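Long-range contact in Fe-regulated protein B (Neisseria meningitidis, PDB 4AIP), which is an outer-membrane, TonB-dependent iron transporter that probably carries iron into the periplasm: residues Trp495-Arg509 against Thr529-Tyr543. Residues are numbered along the deposited sequence; the frame is centred on the assembly and turned at random.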
loop_
_atom_site.group_PDB
_atom_site.type_symbol
_atom_site.label_atom_id
_atom_site.label_comp_id
_atom_site.label_asym_id
_atom_site.label_seq_id
_atom_site.Cartn_x
_atom_site.Cartn_y
_atom_site.Cartn_z
ATOM N N TRP B 495 -13.926 -5.995 -52.814
ATOM C CA TRP B 495 -15.289 -5.614 -52.417
ATOM C C TRP B 495 -16.047 -6.686 -51.689
ATOM O O TRP B 495 -16.087 -7.840 -52.189
ATOM C CB TRP B 495 -16.131 -5.356 -53.642
ATOM C CG TRP B 495 -15.769 -4.209 -54.459
ATOM C CD1 TRP B 495 -14.945 -4.193 -55.571
ATOM C CD2 TRP B 495 -16.274 -2.878 -54.317
ATOM N NE1 TRP B 495 -14.892 -2.912 -56.110
ATOM C CE2 TRP B 495 -15.694 -2.088 -55.360
ATOM C CE3 TRP B 495 -17.150 -2.263 -53.391
ATOM C CZ2 TRP B 495 -15.953 -0.710 -55.501
ATOM C CZ3 TRP B 495 -17.408 -0.879 -53.517
ATOM C CH2 TRP B 495 -16.816 -0.114 -54.578
ATOM N N SER B 496 -16.731 -6.279 -50.606
ATOM C CA SER B 496 -17.770 -7.068 -49.978
ATOM C C SER B 496 -18.993 -6.238 -49.784
ATOM O O SER B 496 -18.889 -5.031 -49.719
ATOM C CB SER B 496 -17.331 -7.516 -48.601
ATOM O OG SER B 496 -16.011 -8.002 -48.680
ATOM N N PHE B 497 -20.146 -6.903 -49.653
ATOM C CA PHE B 497 -21.406 -6.285 -49.312
ATOM C C PHE B 497 -22.074 -7.269 -48.372
ATOM O O PHE B 497 -21.768 -8.465 -48.415
ATOM C CB PHE B 497 -22.265 -6.072 -50.564
ATOM C CG PHE B 497 -21.537 -5.395 -51.690
ATOM C CD1 PHE B 497 -20.725 -6.132 -52.556
ATOM C CD2 PHE B 497 -21.653 -4.029 -51.875
ATOM C CE1 PHE B 497 -20.023 -5.508 -53.593
ATOM C CE2 PHE B 497 -20.951 -3.386 -52.871
ATOM C CZ PHE B 497 -20.129 -4.129 -53.752
ATOM N N SER B 498 -22.989 -6.789 -47.540
ATOM C CA SER B 498 -23.411 -7.543 -46.388
ATOM C C SER B 498 -24.791 -7.212 -46.027
ATOM O O SER B 498 -25.238 -6.070 -46.225
ATOM C CB SER B 498 -22.652 -7.087 -45.161
ATOM O OG SER B 498 -21.289 -7.064 -45.431
ATOM N N ALA B 499 -25.432 -8.180 -45.394
ATOM C CA ALA B 499 -26.746 -8.025 -44.822
ATOM C C ALA B 499 -26.898 -9.114 -43.799
ATOM O O ALA B 499 -26.381 -10.199 -43.993
ATOM C CB ALA B 499 -27.842 -8.153 -45.918
ATOM N N SER B 500 -27.603 -8.793 -42.727
ATOM C CA SER B 500 -27.861 -9.716 -41.652
ATOM C C SER B 500 -29.218 -9.392 -41.018
ATOM O O SER B 500 -29.747 -8.275 -41.145
ATOM C CB SER B 500 -26.708 -9.737 -40.618
ATOM O OG SER B 500 -26.608 -8.483 -39.959
ATOM N N HIS B 501 -29.799 -10.387 -40.373
ATOM C CA HIS B 501 -31.097 -10.250 -39.746
ATOM C C HIS B 501 -31.037 -11.117 -38.511
ATOM O O HIS B 501 -31.137 -12.331 -38.571
ATOM C CB HIS B 501 -32.227 -10.648 -40.723
ATOM C CG HIS B 501 -33.606 -10.358 -40.211
ATOM N ND1 HIS B 501 -34.034 -9.089 -39.870
ATOM C CD2 HIS B 501 -34.655 -11.179 -39.986
ATOM C CE1 HIS B 501 -35.280 -9.150 -39.428
ATOM N NE2 HIS B 501 -35.682 -10.405 -39.499
ATOM N N ASN B 502 -30.777 -10.465 -37.387
ATOM C CA ASN B 502 -30.352 -11.152 -36.196
ATOM C C ASN B 502 -31.310 -10.858 -35.099
ATOM O O ASN B 502 -31.644 -9.706 -34.850
ATOM C CB ASN B 502 -28.976 -10.663 -35.748
ATOM C CG ASN B 502 -27.843 -11.085 -36.673
ATOM O OD1 ASN B 502 -27.992 -11.975 -37.508
ATOM N ND2 ASN B 502 -26.675 -10.476 -36.485
ATOM N N TYR B 503 -31.725 -11.915 -34.438
ATOM C CA TYR B 503 -32.516 -11.849 -33.233
ATOM C C TYR B 503 -31.664 -12.201 -32.044
ATOM O O TYR B 503 -30.802 -13.102 -32.111
ATOM C CB TYR B 503 -33.650 -12.876 -33.293
ATOM C CG TYR B 503 -34.787 -12.469 -34.159
ATOM C CD1 TYR B 503 -34.788 -12.744 -35.532
ATOM C CD2 TYR B 503 -35.879 -11.818 -33.598
ATOM C CE1 TYR B 503 -35.868 -12.355 -36.350
ATOM C CE2 TYR B 503 -36.966 -11.454 -34.364
ATOM C CZ TYR B 503 -36.964 -11.717 -35.742
ATOM O OH TYR B 503 -38.062 -11.288 -36.498
ATOM N N ALA B 504 -31.921 -11.504 -30.951
ATOM C CA ALA B 504 -31.259 -11.781 -29.707
ATOM C C ALA B 504 -32.105 -11.335 -28.533
ATOM O O ALA B 504 -33.017 -10.483 -28.672
ATOM C CB ALA B 504 -29.892 -11.125 -29.669
ATOM N N SER B 505 -31.809 -11.906 -27.371
ATOM C CA SER B 505 -32.572 -11.568 -26.207
ATOM C C SER B 505 -31.689 -11.223 -25.022
ATOM O O SER B 505 -30.550 -11.626 -24.957
ATOM C CB SER B 505 -33.541 -12.714 -25.874
ATOM O OG SER B 505 -32.807 -13.853 -25.500
ATOM N N ARG B 506 -32.241 -10.479 -24.080
ATOM C CA ARG B 506 -31.472 -9.967 -22.980
ATOM C C ARG B 506 -32.356 -9.931 -21.739
ATOM O O ARG B 506 -33.369 -9.209 -21.688
ATOM C CB ARG B 506 -30.900 -8.575 -23.345
ATOM C CG ARG B 506 -30.080 -7.879 -22.273
ATOM C CD ARG B 506 -28.919 -7.089 -22.896
ATOM N NE ARG B 506 -28.164 -6.339 -21.888
ATOM C CZ ARG B 506 -26.868 -6.508 -21.607
ATOM N NH1 ARG B 506 -26.143 -7.405 -22.241
ATOM N NH2 ARG B 506 -26.296 -5.748 -20.675
ATOM N N SER B 507 -31.967 -10.732 -20.753
ATOM C CA SER B 507 -32.738 -10.914 -19.527
ATOM C C SER B 507 -32.798 -9.687 -18.634
ATOM O O SER B 507 -31.894 -8.910 -18.613
ATOM C CB SER B 507 -32.213 -12.118 -18.711
ATOM O OG SER B 507 -30.813 -12.291 -18.832
ATOM N N PRO B 508 -33.851 -9.554 -17.836
ATOM C CA PRO B 508 -33.906 -8.409 -16.912
ATOM C C PRO B 508 -32.607 -8.221 -16.152
ATOM O O PRO B 508 -31.930 -9.187 -15.896
ATOM C CB PRO B 508 -35.010 -8.824 -15.920
ATOM C CG PRO B 508 -35.849 -9.683 -16.718
ATOM C CD PRO B 508 -34.964 -10.483 -17.611
ATOM N N ARG B 509 -32.258 -6.992 -15.800
ATOM C CA ARG B 509 -31.130 -6.808 -14.901
ATOM C C ARG B 509 -31.643 -6.740 -13.521
ATOM O O ARG B 509 -32.748 -6.248 -13.296
ATOM C CB ARG B 509 -30.376 -5.523 -15.152
ATOM C CG ARG B 509 -30.437 -5.044 -16.533
ATOM C CD ARG B 509 -29.584 -5.886 -17.502
ATOM N NE ARG B 509 -29.799 -5.280 -18.805
ATOM C CZ ARG B 509 -30.800 -5.543 -19.648
ATOM N NH1 ARG B 509 -31.687 -6.515 -19.421
ATOM N NH2 ARG B 509 -30.902 -4.826 -20.771
ATOM N N THR B 529 -42.848 -11.586 -16.530
ATOM C CA THR B 529 -41.865 -10.703 -17.143
ATOM C C THR B 529 -40.908 -11.482 -17.939
ATOM O O THR B 529 -40.629 -12.617 -17.627
ATOM C CB THR B 529 -41.251 -9.608 -16.245
ATOM O OG1 THR B 529 -39.824 -9.588 -16.363
ATOM C CG2 THR B 529 -41.637 -9.754 -14.876
ATOM N N LYS B 530 -40.461 -10.899 -19.030
ATOM C CA LYS B 530 -39.624 -11.644 -19.930
ATOM C C LYS B 530 -38.500 -10.829 -20.423
ATOM O O LYS B 530 -38.324 -9.678 -20.054
ATOM C CB LYS B 530 -40.432 -12.093 -21.094
ATOM C CG LYS B 530 -41.504 -11.080 -21.395
ATOM C CD LYS B 530 -41.983 -11.289 -22.757
ATOM C CE LYS B 530 -42.309 -12.790 -22.971
ATOM N NZ LYS B 530 -43.478 -13.155 -22.100
ATOM N N ALA B 531 -37.724 -11.468 -21.278
ATOM C CA ALA B 531 -36.512 -10.882 -21.736
ATOM C C ALA B 531 -36.854 -9.898 -22.854
ATOM O O ALA B 531 -37.850 -10.040 -23.532
ATOM C CB ALA B 531 -35.538 -11.981 -22.234
ATOM N N GLU B 532 -36.004 -8.893 -23.001
ATOM C CA GLU B 532 -36.011 -7.982 -24.121
ATOM C C GLU B 532 -35.589 -8.754 -25.345
ATOM O O GLU B 532 -34.765 -9.679 -25.246
ATOM C CB GLU B 532 -34.977 -6.877 -23.888
ATOM C CG GLU B 532 -35.376 -5.969 -22.760
ATOM C CD GLU B 532 -34.321 -4.938 -22.387
ATOM O OE1 GLU B 532 -33.120 -5.175 -22.724
ATOM O OE2 GLU B 532 -34.693 -3.926 -21.742
ATOM N N ARG B 533 -36.103 -8.374 -26.507
ATOM C CA ARG B 533 -35.797 -9.124 -27.666
ATOM C C ARG B 533 -35.617 -8.240 -28.865
ATOM O O ARG B 533 -36.521 -7.522 -29.257
ATOM C CB ARG B 533 -36.876 -10.145 -27.944
ATOM C CG ARG B 533 -36.456 -11.059 -29.044
ATOM C CD ARG B 533 -37.432 -12.189 -29.106
ATOM N NE ARG B 533 -36.908 -13.294 -29.927
ATOM C CZ ARG B 533 -37.489 -13.772 -31.014
ATOM N NH1 ARG B 533 -38.661 -13.317 -31.435
ATOM N NH2 ARG B 533 -36.889 -14.721 -31.684
ATOM N N ALA B 534 -34.447 -8.376 -29.479
ATOM C CA ALA B 534 -33.984 -7.463 -30.494
ATOM C C ALA B 534 -34.135 -8.093 -31.839
ATOM O O ALA B 534 -33.852 -9.292 -31.999
ATOM C CB ALA B 534 -32.465 -7.128 -30.281
ATOM N N ARG B 535 -34.496 -7.266 -32.824
ATOM C CA ARG B 535 -34.542 -7.680 -34.196
ATOM C C ARG B 535 -33.712 -6.629 -34.889
ATOM O O ARG B 535 -34.109 -5.439 -34.995
ATOM C CB ARG B 535 -36.003 -7.692 -34.699
ATOM C CG ARG B 535 -36.215 -8.454 -36.052
ATOM C CD ARG B 535 -37.157 -7.771 -37.040
ATOM N NE ARG B 535 -38.302 -7.219 -36.330
ATOM C CZ ARG B 535 -38.959 -6.101 -36.669
ATOM N NH1 ARG B 535 -38.590 -5.409 -37.710
ATOM N NH2 ARG B 535 -39.985 -5.672 -35.940
ATOM N N ASN B 536 -32.542 -7.044 -35.330
ATOM C CA ASN B 536 -31.600 -6.136 -35.866
ATOM C C ASN B 536 -31.327 -6.512 -37.325
ATOM O O ASN B 536 -30.890 -7.623 -37.645
ATOM C CB ASN B 536 -30.325 -6.116 -35.014
ATOM C CG ASN B 536 -29.190 -5.371 -35.688
ATOM O OD1 ASN B 536 -29.163 -4.110 -35.720
ATOM N ND2 ASN B 536 -28.252 -6.143 -36.273
ATOM N N THR B 537 -31.607 -5.572 -38.220
ATOM C CA THR B 537 -31.385 -5.800 -39.635
ATOM C C THR B 537 -30.384 -4.805 -40.070
ATOM O O THR B 537 -30.497 -3.626 -39.687
ATOM C CB THR B 537 -32.650 -5.452 -40.439
ATOM O OG1 THR B 537 -33.780 -6.139 -39.858
ATOM C CG2 THR B 537 -32.472 -5.851 -41.907
ATOM N N GLU B 538 -29.427 -5.227 -40.885
ATOM C CA GLU B 538 -28.506 -4.236 -41.375
ATOM C C GLU B 538 -27.791 -4.590 -42.647
ATOM O O GLU B 538 -27.682 -5.776 -42.982
ATOM C CB GLU B 538 -27.558 -3.848 -40.245
ATOM C CG GLU B 538 -26.346 -4.615 -39.975
ATOM C CD GLU B 538 -25.515 -3.849 -38.938
ATOM O OE1 GLU B 538 -25.891 -3.868 -37.713
ATOM O OE2 GLU B 538 -24.504 -3.196 -39.382
ATOM N N ILE B 539 -27.331 -3.574 -43.360
ATOM C CA ILE B 539 -26.541 -3.767 -44.600
ATOM C C ILE B 539 -25.171 -3.086 -44.508
ATOM O O ILE B 539 -24.972 -2.220 -43.634
ATOM C CB ILE B 539 -27.283 -3.186 -45.823
ATOM C CG1 ILE B 539 -27.846 -1.804 -45.477
ATOM C CG2 ILE B 539 -28.469 -4.150 -46.190
ATOM C CD1 ILE B 539 -27.922 -0.869 -46.618
ATOM N N GLY B 540 -24.255 -3.455 -45.400
ATOM C CA GLY B 540 -22.931 -2.917 -45.327
ATOM C C GLY B 540 -22.100 -3.165 -46.548
ATOM O O GLY B 540 -22.475 -3.955 -47.403
ATOM N N PHE B 541 -20.994 -2.453 -46.659
ATOM C CA PHE B 541 -20.083 -2.718 -47.739
ATOM C C PHE B 541 -18.691 -2.470 -47.198
ATOM O O PHE B 541 -18.544 -1.678 -46.250
ATOM C CB PHE B 541 -20.391 -1.807 -48.943
ATOM C CG PHE B 541 -19.865 -0.411 -48.805
ATOM C CD1 PHE B 541 -18.566 -0.103 -49.218
ATOM C CD2 PHE B 541 -20.647 0.600 -48.251
ATOM C CE1 PHE B 541 -18.045 1.237 -49.079
ATOM C CE2 PHE B 541 -20.140 1.924 -48.132
ATOM C CZ PHE B 541 -18.851 2.231 -48.552
ATOM N N ASN B 542 -17.703 -3.134 -47.802
ATOM C CA ASN B 542 -16.309 -2.844 -47.541
ATOM C C ASN B 542 -15.569 -2.736 -48.847
ATOM O O ASN B 542 -15.609 -3.651 -49.697
ATOM C CB ASN B 542 -15.635 -3.929 -46.725
ATOM C CG ASN B 542 -16.307 -4.149 -45.400
ATOM O OD1 ASN B 542 -15.852 -3.595 -44.390
ATOM N ND2 ASN B 542 -17.413 -4.928 -45.383
ATOM N N TYR B 543 -14.853 -1.640 -48.999
ATOM C CA TYR B 543 -13.924 -1.544 -50.067
ATOM C C TYR B 543 -12.483 -1.497 -49.445
ATOM O O TYR B 543 -12.282 -0.887 -48.387
ATOM C CB TYR B 543 -14.277 -0.325 -50.922
ATOM C CG TYR B 543 -13.262 -0.120 -51.950
ATOM C CD1 TYR B 543 -13.288 -0.875 -53.104
ATOM C CD2 TYR B 543 -12.203 0.765 -51.743
ATOM C CE1 TYR B 543 -12.332 -0.736 -54.072
ATOM C CE2 TYR B 543 -11.219 0.924 -52.708
ATOM C CZ TYR B 543 -11.302 0.154 -53.874
ATOM O OH TYR B 543 -10.358 0.253 -54.862
#
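Trp495 and Tyr543 meet at one end of two antiparallel neighbours, strands 495-506 and 532-543, in an edge-to-face pair. Tyr543 sends its CD1 edge over the middle of the indole, 3.5 Å from Trp495 CE2, with the planes 58° apart. Between the strands run paired backbone hydrogen bonds from Ser496-Asn542 to Arg506-Glu532. The outward face, which probably meets lipid at this end, continues with Phe497, whose CD2 touches CB of Phe541, and with Ala499 against Ile539.

Further along, the same face turns polar. His501 and Thr537 share a hydrogen bond, ND1 to OG1 3.0 Å, with the hydroxyl at the edge of the imidazole. Tyr503 meets two arginines: CG of Arg535 sits over its ring, 3.4 Å from CZ, while the guanidinium of Arg533 lays a face over Tyr503 CD2, 3.6 Å from CZ of Arg533, its plane 25° from the ring. Arg533 reaches this far because its CG stands anti to the backbone N (chi1 -172°) and the chain stays extended to NE.

On the inward face, small Ser498, Ser500 and Ala504, with Gly540 opposite Ser498, let the plug come close. Among them stand a few charges: Arg506 pairs with Asp118 and Glu538 with Arg110, both of the plug. From the loop beyond the strand, Arg509 NH2 makes a nearly straight hydrogen bond (3.0 Å) to Glu532 OE1 within a salt bridge, and also bonds Asn115 O of the plug. An outward face aromatic and aliphatic toward one end and polar toward the other, backed by a polar plug-binding interior, fits the transmembrane beta-barrel of TonB-dependent transporters.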